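Local coordinates for hydrazine synthase alpha subunit (Candidatus Kuenenia stuttgartiensis, PDB 5C2V), which catalyses the second half-reaction of hydrazine synthesis, condensing hydroxylamine made by the gamma subunit with ammonia to give hydrazine, at the interface of chains A and B and the interface of chains A and C. Sequence-based numbering; all coordinates share one arbitrary frame. Chains: chain A, Hydrazine synthase alpha subunit; chain B, Hydrazine synthase beta subunit; chain C, Hydrazine synthase gamma subunit.

Contact 1: the interface of chains A and B. Residues chain A 567-569; chain B 212, 222-223, 227, 303, 305.
A:Ala568 presses its methyl CB toward B:Thr227, whose methyl CG2 lies 3.9 Å from it, while CB of B:Asp303 packs against the same methyl. A side chain of one carbon suits this place, because it fills the apolar centre yet lets the backbone on either side come close to the beta subunit. B:Leu305 adds its CD1 branch beside the peptide joining A:Arg567 and A:Ala568. The ring of A:Phe569 has the backbone O of B:Asn222 at its edge, in plane, and its CD2 touches CB of that residue; ring and side-chain amide planes stand 85° apart. Farther out, A:Ala568 N gives a hydrogen bond to B:Asp303 O (3.0 Å). Asparagine suits its place by clamping the loop at two points: B:Asn222 O accepts from A:Phe569 N (3.2 Å), and CG anti to the carbonyl carbon (chi1 -76°) carries the amide ND2 to A:Arg567 O at 2.7 Å, above the carbonyl plane. At the rim, A:Arg567 NH2 forms a long salt bridge with B:Asp303 OD2 (3.8 Å); within the beta subunit, B:Lys212 NZ makes a similarly long one to OD1. The alpha-subunit loop is received between 3-10 helix 221-223, strand 226-234 and the loop after helix 295-301 of the beta subunit.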
ATOM      1  N   ARG A 567       9.234  -8.337  20.144  1.00 31.03           N
ATOM      2  CA  ARG A 567       9.341  -9.686  20.682  1.00 42.06           C
ATOM      3  C   ARG A 567      10.515  -9.833  21.633  1.00 37.00           C
ATOM      4  O   ARG A 567      11.497  -9.096  21.549  1.00 37.92           O
ATOM      5  CB  ARG A 567       9.459 -10.707  19.544  1.00 31.39           C
ATOM      6  CG  ARG A 567       8.166 -10.939  18.777  1.00 27.10           C
ATOM      7  CD  ARG A 567       8.339 -11.976  17.676  1.00 15.32           C
ATOM      8  NE  ARG A 567       8.778 -13.271  18.188  1.00 39.35           N
ATOM      9  CZ  ARG A 567       7.975 -14.167  18.755  1.00 48.36           C
ATOM     10  NH1 ARG A 567       6.681 -13.911  18.893  1.00 37.41           N
ATOM     11  NH2 ARG A 567       8.466 -15.320  19.189  1.00 37.45           N
ATOM     12  N   ALA A 568      10.403 -10.792  22.544  1.00 46.66           N
ATOM     13  CA  ALA A 568      11.480 -11.082  23.474  1.00 41.65           C
ATOM     14  C   ALA A 568      12.620 -11.789  22.754  1.00 44.87           C
ATOM     15  O   ALA A 568      12.403 -12.462  21.745  1.00 39.40           O
ATOM     16  CB  ALA A 568      10.974 -11.928  24.632  1.00 26.61           C
ATOM     17  N   PHE A 569      13.833 -11.620  23.268  1.00 36.18           N
ATOM     18  CA  PHE A 569      14.991 -12.317  22.727  1.00 34.53           C
ATOM     19  C   PHE A 569      14.777 -13.824  22.795  1.00 39.87           C
ATOM     20  O   PHE A 569      14.297 -14.348  23.799  1.00 39.79           O
ATOM     21  CB  PHE A 569      16.262 -11.929  23.485  1.00 39.39           C
ATOM     22  CG  PHE A 569      16.924 -10.683  22.968  1.00 29.22           C
ATOM     23  CD1 PHE A 569      17.982 -10.766  22.079  1.00 29.22           C
ATOM     24  CD2 PHE A 569      16.496  -9.430  23.376  1.00 31.85           C
ATOM     25  CE1 PHE A 569      18.599  -9.625  21.601  1.00 21.87           C
ATOM     26  CE2 PHE A 569      17.112  -8.283  22.904  1.00 31.24           C
ATOM     27  CZ  PHE A 569      18.165  -8.383  22.014  1.00 18.35           C
TER
ATOM     28  N   LYS B 212      16.891 -16.108  29.664  1.00 40.67           N
ATOM     29  CA  LYS B 212      17.658 -16.594  28.536  1.00 42.04           C
ATOM     30  C   LYS B 212      19.068 -16.740  29.084  1.00 49.62           C
ATOM     31  O   LYS B 212      19.792 -15.759  29.254  1.00 56.61           O
ATOM     32  CB  LYS B 212      17.595 -15.626  27.353  1.00 54.54           C
ATOM     33  CG  LYS B 212      16.352 -14.734  27.338  1.00 33.89           C
ATOM     34  CD  LYS B 212      15.085 -15.484  26.965  1.00 52.11           C
ATOM     35  CE  LYS B 212      13.875 -14.558  26.997  1.00 56.67           C
ATOM     36  NZ  LYS B 212      12.651 -15.210  26.453  1.00 53.18           N
ATOM     37  N   ASN B 222      13.657  -5.702  25.703  1.00 35.07           N
ATOM     38  CA  ASN B 222      12.972  -6.837  25.095  1.00 32.57           C
ATOM     39  C   ASN B 222      13.187  -8.139  25.862  1.00 43.21           C
ATOM     40  O   ASN B 222      13.228  -9.214  25.266  1.00 40.47           O
ATOM     41  CB  ASN B 222      13.419  -7.011  23.642  1.00 39.94           C
ATOM     42  CG  ASN B 222      12.794  -5.984  22.715  1.00 35.65           C
ATOM     43  OD1 ASN B 222      13.180  -4.815  22.710  1.00 34.79           O
ATOM     44  ND2 ASN B 222      11.841  -6.425  21.903  1.00 40.18           N
ATOM     45  N   GLY B 223      13.326  -8.031  27.181  1.00 42.77           N
ATOM     46  CA  GLY B 223      13.524  -9.184  28.041  1.00 38.16           C
ATOM     47  C   GLY B 223      14.679 -10.077  27.627  1.00 44.58           C
ATOM     48  O   GLY B 223      14.531 -11.297  27.551  1.00 41.55           O
ATOM     49  N   THR B 227      12.333 -12.683  31.252  1.00 35.57           N
ATOM     50  CA  THR B 227      10.949 -12.304  31.005  1.00 55.17           C
ATOM     51  C   THR B 227      10.114 -12.920  32.113  1.00 46.52           C
ATOM     52  O   THR B 227      10.539 -13.883  32.743  1.00 53.12           O
ATOM     53  CB  THR B 227      10.429 -12.771  29.631  1.00 41.44           C
ATOM     54  OG1 THR B 227      10.395 -14.203  29.588  1.00 45.48           O
ATOM     55  CG2 THR B 227      11.318 -12.248  28.513  1.00 46.72           C
ATOM     56  N   ASP B 303       6.634 -15.131  23.463  1.00 48.81           N
ATOM     57  CA  ASP B 303       7.541 -13.997  23.326  1.00 41.17           C
ATOM     58  C   ASP B 303       6.861 -12.755  22.760  1.00 44.66           C
ATOM     59  O   ASP B 303       7.518 -11.741  22.522  1.00 42.74           O
ATOM     60  CB  ASP B 303       8.734 -14.375  22.449  1.00 61.37           C
ATOM     61  CG  ASP B 303       9.611 -15.432  23.088  1.00 62.90           C
ATOM     62  OD1 ASP B 303       9.487 -15.642  24.313  1.00 38.93           O
ATOM     63  OD2 ASP B 303      10.423 -16.049  22.369  1.00 53.35           O
ATOM     64  N   LEU B 305       5.214  -9.486  23.057  1.00 29.37           N
ATOM     65  CA  LEU B 305       5.272  -8.530  24.156  1.00 40.04           C
ATOM     66  C   LEU B 305       4.097  -7.558  24.127  1.00 39.07           C
ATOM     67  O   LEU B 305       3.996  -6.667  24.971  1.00 46.30           O
ATOM     68  CB  LEU B 305       6.604  -7.775  24.129  1.00 42.56           C
ATOM     69  CG  LEU B 305       7.799  -8.630  24.569  1.00 51.51           C
ATOM     70  CD1 LEU B 305       9.090  -7.825  24.596  1.00 43.86           C
ATOM     71  CD2 LEU B 305       7.538  -9.273  25.926  1.00 27.91           C
TER

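Contact 2: the interface of chains A and B. Residues chain A 561, 566-568; chain B 300, 303-304.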
ATOM      1  N   TYR A 561      13.657 -10.232  13.265  1.00 43.48           N
ATOM      2  CA  TYR A 561      12.818 -11.241  13.918  1.00 25.99           C
ATOM      3  C   TYR A 561      11.884 -10.662  14.985  1.00 28.16           C
ATOM      4  O   TYR A 561      10.909 -11.306  15.377  1.00 46.49           O
ATOM      5  CB  TYR A 561      13.698 -12.339  14.534  1.00 42.92           C
ATOM      6  CG  TYR A 561      12.995 -13.220  15.550  1.00 43.39           C
ATOM      7  CD1 TYR A 561      12.139 -14.238  15.147  1.00 46.50           C
ATOM      8  CD2 TYR A 561      13.192 -13.034  16.914  1.00 25.98           C
ATOM      9  CE1 TYR A 561      11.498 -15.044  16.072  1.00 35.77           C
ATOM     10  CE2 TYR A 561      12.554 -13.835  17.845  1.00 31.83           C
ATOM     11  CZ  TYR A 561      11.709 -14.838  17.418  1.00 45.57           C
ATOM     12  OH  TYR A 561      11.073 -15.637  18.343  1.00 41.12           O
ATOM     13  N   GLY A 566       9.136  -5.996  18.627  1.00 39.31           N
ATOM     14  CA  GLY A 566       7.997  -6.371  19.449  1.00 27.64           C
ATOM     15  C   GLY A 566       8.089  -7.674  20.218  1.00 39.45           C
ATOM     16  O   GLY A 566       7.132  -8.071  20.884  1.00 48.69           O
ATOM     17  N   ARG A 567       9.234  -8.337  20.144  1.00 31.03           N
ATOM     18  CA  ARG A 567       9.341  -9.686  20.682  1.00 42.06           C
ATOM     19  C   ARG A 567      10.515  -9.833  21.633  1.00 37.00           C
ATOM     20  O   ARG A 567      11.497  -9.096  21.549  1.00 37.92           O
ATOM     21  CB  ARG A 567       9.459 -10.707  19.544  1.00 31.39           C
ATOM     22  CG  ARG A 567       8.166 -10.939  18.777  1.00 27.10           C
ATOM     23  CD  ARG A 567       8.339 -11.976  17.676  1.00 15.32           C
ATOM     24  NE  ARG A 567       8.778 -13.271  18.188  1.00 39.35           N
ATOM     25  CZ  ARG A 567       7.975 -14.167  18.755  1.00 48.36           C
ATOM     26  NH1 ARG A 567       6.681 -13.911  18.893  1.00 37.41           N
ATOM     27  NH2 ARG A 567       8.466 -15.320  19.189  1.00 37.45           N
ATOM     28  N   ALA A 568      10.403 -10.792  22.544  1.00 46.66           N
ATOM     29  CA  ALA A 568      11.480 -11.082  23.474  1.00 41.65           C
ATOM     30  C   ALA A 568      12.620 -11.789  22.754  1.00 44.87           C
ATOM     31  O   ALA A 568      12.403 -12.462  21.745  1.00 39.40           O
ATOM     32  CB  ALA A 568      10.974 -11.928  24.632  1.00 26.61           C
TER
ATOM     33  N   TYR B 300       5.117 -19.661  20.126  1.00 49.51           N
ATOM     34  CA  TYR B 300       5.522 -18.435  19.449  1.00 26.49           C
ATOM     35  C   TYR B 300       4.970 -17.212  20.179  1.00 34.32           C
ATOM     36  O   TYR B 300       5.607 -16.160  20.219  1.00 39.06           O
ATOM     37  CB  TYR B 300       5.052 -18.436  17.990  1.00 45.97           C
ATOM     38  CG  TYR B 300       5.356 -17.148  17.248  1.00 38.32           C
ATOM     39  CD1 TYR B 300       4.426 -16.116  17.197  1.00 26.52           C
ATOM     40  CD2 TYR B 300       6.574 -16.964  16.608  1.00 41.96           C
ATOM     41  CE1 TYR B 300       4.701 -14.939  16.529  1.00 35.33           C
ATOM     42  CE2 TYR B 300       6.857 -15.789  15.935  1.00 37.70           C
ATOM     43  CZ  TYR B 300       5.916 -14.781  15.900  1.00 41.45           C
ATOM     44  OH  TYR B 300       6.190 -13.610  15.232  1.00 50.78           O
ATOM     45  N   ASP B 303       6.634 -15.131  23.463  1.00 48.81           N
ATOM     46  CA  ASP B 303       7.541 -13.997  23.326  1.00 41.17           C
ATOM     47  C   ASP B 303       6.861 -12.755  22.760  1.00 44.66           C
ATOM     48  O   ASP B 303       7.518 -11.741  22.522  1.00 42.74           O
ATOM     49  CB  ASP B 303       8.734 -14.375  22.449  1.00 61.37           C
ATOM     50  CG  ASP B 303       9.611 -15.432  23.088  1.00 62.90           C
ATOM     51  OD1 ASP B 303       9.487 -15.642  24.313  1.00 38.93           O
ATOM     52  OD2 ASP B 303      10.423 -16.049  22.369  1.00 53.35           O
ATOM     53  N   ASP B 304       5.552 -12.826  22.544  1.00 56.51           N
ATOM     54  CA  ASP B 304       4.823 -11.662  22.062  1.00 29.60           C
ATOM     55  C   ASP B 304       4.684 -10.692  23.228  1.00 34.13           C
ATOM     56  O   ASP B 304       4.102 -11.027  24.259  1.00 48.87           O
ATOM     57  CB  ASP B 304       3.451 -12.068  21.514  1.00 53.77           C
ATOM     58  CG  ASP B 304       2.747 -10.938  20.777  1.00 49.55           C
ATOM     59  OD1 ASP B 304       3.110  -9.759  20.971  1.00 51.43           O
ATOM     60  OD2 ASP B 304       1.815 -11.235  20.001  1.00 49.07           O
TER
HETATM   61  O   HOH W   1       8.935 -13.542  14.071  1.00 42.52           O
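The loop that follows the cysteine pair binding the alpha subunit's active-site haem meets the C-terminal end of helix 295-301 of the beta subunit, and A:Arg567 pairs with B:Asp304 in a short antiparallel beta bridge. From this loop the guanidinium of A:Arg567 lies flat over the ring of B:Tyr300, the planes 12° apart, with NH1 3.3 Å from the ring centroid in a cation-pi contact. The chain bends at chi3 (59°), which turns the guanidinium toward the tyrosine's backbone: NH1 (2.8 Å) and NH2 (3.2 Å) both donate end-on to B:Tyr300 O. The NH2 bond falls on a lone pair, whereas NH1 is tilted from the carbonyl plane. Arginine suits the place because one flat cation can stack and cap a carbonyl near a helix end, where the positive charge would probably be favoured. CB of B:Asp303 packs over the guanidinium's opposite face, toward its rim. Within the alpha subunit, A:Tyr561 steadies the head, its phenol OH accepting from NH2 at 2.8 Å in the guanidinium plane. With CG anti to the backbone N (chi1 164°), that ring is directed toward the arginine. A water bridges the two tyrosines, 3.0 Å from the hydroxyl OH of B:Tyr300 and 3.3 Å from the backbone O of A:Tyr561.

Contact 3: the interface of chains A and C. Residues chain A 154, 410-413; chain C 26, 30, 115, 128, 132.
A:Tyr413 offers the face of its ring to C:Val26, whose CG1 methyl sits 3.7 Å from the ring centroid, offset toward the rim at CG. The branched valine suits this flat surface: CG1, anti to the backbone N (chi1 180°), covers the CB end of the ring while CG2 reaches toward CZ. One turn on in helix 26-30, C:His30 lays its CB over a face of A:Trp154, 3.9 Å from the centroid of the five-membered ring. The imidazole brings its ND1 edge up to the six-membered ring, ND1 3.3 Å from CZ2 and the planes 61° apart. C:Ile115 CD1 over one imidazole face and the backbone O of C:Val26 above the other hold the ring from both sides. C:Phe132 turns its ring edge to A:Val410, CE2 3.9 Å from CA, and stacks its CZ over the guanidinium of C:Arg128. Toward the polar rim, C:Arg128 NH2 donates to A:Val410 O (2.6 Å), though the fine geometry is doubtful, the group being modelled too close to the neighbouring carbonyl. Arginine serves well here, since one nitrogen can cross to the alpha subunit while another fixes a neighbour. That second bond runs nearly straight, 172° at H, from C:Arg128 NE to C:His30 NE2 at 3.3 Å.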
ATOM      1  N   TRP A 154      42.938   4.031  42.647  1.00 63.67           N
ATOM      2  CA  TRP A 154      41.936   4.996  42.213  1.00 68.15           C
ATOM      3  C   TRP A 154      41.970   6.221  43.118  1.00 72.49           C
ATOM      4  O   TRP A 154      41.820   6.097  44.333  1.00 77.56           O
ATOM      5  CB  TRP A 154      40.540   4.366  42.222  1.00 70.94           C
ATOM      6  CG  TRP A 154      40.371   3.249  41.236  1.00 62.53           C
ATOM      7  CD1 TRP A 154      40.689   1.933  41.421  1.00 70.14           C
ATOM      8  CD2 TRP A 154      39.838   3.349  39.911  1.00 67.17           C
ATOM      9  NE1 TRP A 154      40.389   1.211  40.291  1.00 61.61           N
ATOM     10  CE2 TRP A 154      39.865   2.057  39.349  1.00 65.19           C
ATOM     11  CE3 TRP A 154      39.341   4.407  39.142  1.00 69.74           C
ATOM     12  CZ2 TRP A 154      39.416   1.795  38.056  1.00 59.46           C
ATOM     13  CZ3 TRP A 154      38.896   4.145  37.860  1.00 56.75           C
ATOM     14  CH2 TRP A 154      38.936   2.851  37.331  1.00 49.48           C
ATOM     15  N   VAL A 410      35.453  -2.998  29.866  1.00 47.50           N
ATOM     16  CA  VAL A 410      34.467  -3.630  30.735  1.00 57.68           C
ATOM     17  C   VAL A 410      35.111  -4.221  31.983  1.00 51.91           C
ATOM     18  O   VAL A 410      34.418  -4.616  32.921  1.00 64.99           O
ATOM     19  CB  VAL A 410      33.698  -4.742  29.998  1.00 56.22           C
ATOM     20  CG1 VAL A 410      32.831  -4.150  28.899  1.00 51.90           C
ATOM     21  CG2 VAL A 410      34.665  -5.770  29.432  1.00 42.14           C
ATOM     22  N   VAL A 411      36.439  -4.284  31.992  1.00 57.17           N
ATOM     23  CA  VAL A 411      37.162  -4.859  33.119  1.00 58.52           C
ATOM     24  C   VAL A 411      37.523  -3.800  34.159  1.00 57.88           C
ATOM     25  O   VAL A 411      37.006  -3.814  35.275  1.00 55.24           O
ATOM     26  CB  VAL A 411      38.449  -5.574  32.661  1.00 58.49           C
ATOM     27  CG1 VAL A 411      39.146  -6.218  33.850  1.00 49.93           C
ATOM     28  CG2 VAL A 411      38.128  -6.617  31.601  1.00 38.62           C
ATOM     29  N   THR A 412      38.414  -2.885  33.790  1.00 57.81           N
ATOM     30  CA  THR A 412      38.886  -1.858  34.714  1.00 59.13           C
ATOM     31  C   THR A 412      38.059  -0.572  34.632  1.00 54.25           C
ATOM     32  O   THR A 412      38.178   0.307  35.488  1.00 52.03           O
ATOM     33  CB  THR A 412      40.366  -1.511  34.440  1.00 48.03           C
ATOM     34  OG1 THR A 412      41.074  -2.695  34.052  1.00 69.34           O
ATOM     35  CG2 THR A 412      41.021  -0.914  35.675  1.00 76.82           C
ATOM     36  N   TYR A 413      37.207  -0.488  33.614  1.00 50.41           N
ATOM     37  CA  TYR A 413      36.498   0.744  33.267  1.00 39.82           C
ATOM     38  C   TYR A 413      37.488   1.900  33.127  1.00 38.63           C
ATOM     39  O   TYR A 413      37.421   2.890  33.857  1.00 43.64           O
ATOM     40  CB  TYR A 413      35.424   1.073  34.311  1.00 46.02           C
ATOM     41  CG  TYR A 413      34.366   2.043  33.828  1.00 57.89           C
ATOM     42  CD1 TYR A 413      33.301   1.607  33.049  1.00 54.37           C
ATOM     43  CD2 TYR A 413      34.428   3.393  34.154  1.00 42.41           C
ATOM     44  CE1 TYR A 413      32.331   2.489  32.605  1.00 38.58           C
ATOM     45  CE2 TYR A 413      33.464   4.281  33.715  1.00 55.96           C
ATOM     46  CZ  TYR A 413      32.417   3.823  32.942  1.00 52.98           C
ATOM     47  OH  TYR A 413      31.455   4.704  32.504  1.00 52.69           O
TER
ATOM     48  N   VAL C  26      30.853   4.874  38.258  1.00 46.09           N
ATOM     49  CA  VAL C  26      31.619   3.629  38.249  1.00 57.28           C
ATOM     50  C   VAL C  26      33.024   3.791  38.859  1.00 58.16           C
ATOM     51  O   VAL C  26      33.467   2.917  39.610  1.00 49.63           O
ATOM     52  CB  VAL C  26      31.739   3.051  36.818  1.00 49.80           C
ATOM     53  CG1 VAL C  26      32.547   1.762  36.825  1.00 55.90           C
ATOM     54  CG2 VAL C  26      30.361   2.810  36.231  1.00 44.07           C
ATOM     55  N   HIS C  30      34.511   1.662  42.018  1.00 54.88           N
ATOM     56  CA  HIS C  30      35.844   1.072  42.069  1.00 66.76           C
ATOM     57  C   HIS C  30      36.675   1.714  43.173  1.00 69.68           C
ATOM     58  O   HIS C  30      37.640   1.124  43.660  1.00 62.51           O
ATOM     59  CB  HIS C  30      36.557   1.223  40.723  1.00 55.88           C
ATOM     60  CG  HIS C  30      35.998   0.355  39.640  1.00 67.42           C
ATOM     61  ND1 HIS C  30      36.407   0.447  38.327  1.00 51.29           N
ATOM     62  CD2 HIS C  30      35.063  -0.625  39.675  1.00 48.16           C
ATOM     63  CE1 HIS C  30      35.748  -0.436  37.600  1.00 60.68           C
ATOM     64  NE2 HIS C  30      34.927  -1.101  38.392  1.00 41.22           N
ATOM     65  N   ILE C 115      38.905  -6.631  40.610  1.00 65.52           N
ATOM     66  CA  ILE C 115      37.523  -6.193  40.460  1.00 67.97           C
ATOM     67  C   ILE C 115      36.663  -7.345  39.952  1.00 57.84           C
ATOM     68  O   ILE C 115      35.766  -7.816  40.651  1.00 54.68           O
ATOM     69  CB  ILE C 115      37.404  -4.995  39.498  1.00 61.11           C
ATOM     70  CG1 ILE C 115      38.204  -3.803  40.028  1.00 46.84           C
ATOM     71  CG2 ILE C 115      35.944  -4.612  39.301  1.00 45.73           C
ATOM     72  CD1 ILE C 115      38.136  -2.577  39.142  1.00 41.52           C
ATOM     73  N   ARG C 128      28.723  -2.811  40.844  1.00 32.73           N
ATOM     74  CA  ARG C 128      28.980  -2.909  39.413  1.00 42.74           C
ATOM     75  C   ARG C 128      27.741  -3.331  38.627  1.00 52.86           C
ATOM     76  O   ARG C 128      27.529  -2.884  37.500  1.00 46.77           O
ATOM     77  CB  ARG C 128      30.117  -3.897  39.150  1.00 34.39           C
ATOM     78  CG  ARG C 128      31.392  -3.253  38.646  1.00 39.65           C
ATOM     79  CD  ARG C 128      32.364  -4.301  38.143  1.00 32.27           C
ATOM     80  NE  ARG C 128      33.367  -3.721  37.257  1.00 51.22           N
ATOM     81  CZ  ARG C 128      33.736  -4.258  36.099  1.00 54.78           C
ATOM     82  NH1 ARG C 128      33.182  -5.389  35.685  1.00 41.74           N
ATOM     83  NH2 ARG C 128      34.654  -3.662  35.353  1.00 77.75           N
ATOM     84  N   PHE C 132      26.873  -3.158  34.643  1.00 42.92           N
ATOM     85  CA  PHE C 132      27.391  -4.313  33.913  1.00 32.33           C
ATOM     86  C   PHE C 132      26.420  -5.488  33.781  1.00 40.96           C
ATOM     87  O   PHE C 132      26.705  -6.449  33.065  1.00 35.61           O
ATOM     88  CB  PHE C 132      28.687  -4.794  34.573  1.00 46.94           C
ATOM     89  CG  PHE C 132      29.800  -3.782  34.527  1.00 45.72           C
ATOM     90  CD1 PHE C 132      29.845  -2.738  35.438  1.00 36.55           C
ATOM     91  CD2 PHE C 132      30.796  -3.871  33.570  1.00 38.83           C
ATOM     92  CE1 PHE C 132      30.861  -1.805  35.396  1.00 35.46           C
ATOM     93  CE2 PHE C 132      31.818  -2.940  33.524  1.00 37.45           C
ATOM     94  CZ  PHE C 132      31.849  -1.906  34.439  1.00 48.79           C
TER

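Contacts 1 and 2 are adjoining parts of one alpha-beta interface: the centres of their C-alpha atoms are about 6 Å apart, and they share A:Arg567, A:Ala568 and B:Asp303. Contact 3 belongs to the alpha-gamma interface, its centre about 28 Å from that of contact 1 and 33 Å from that of contact 2. The alpha subunit thus holds its two partners through separate stretches of chain, as expected of the alpha-beta-gamma heterotrimer that dimerises into the complex. Such anchoring may help keep the gamma and alpha active sites in register for hydroxylamine transfer through the tunnel between them.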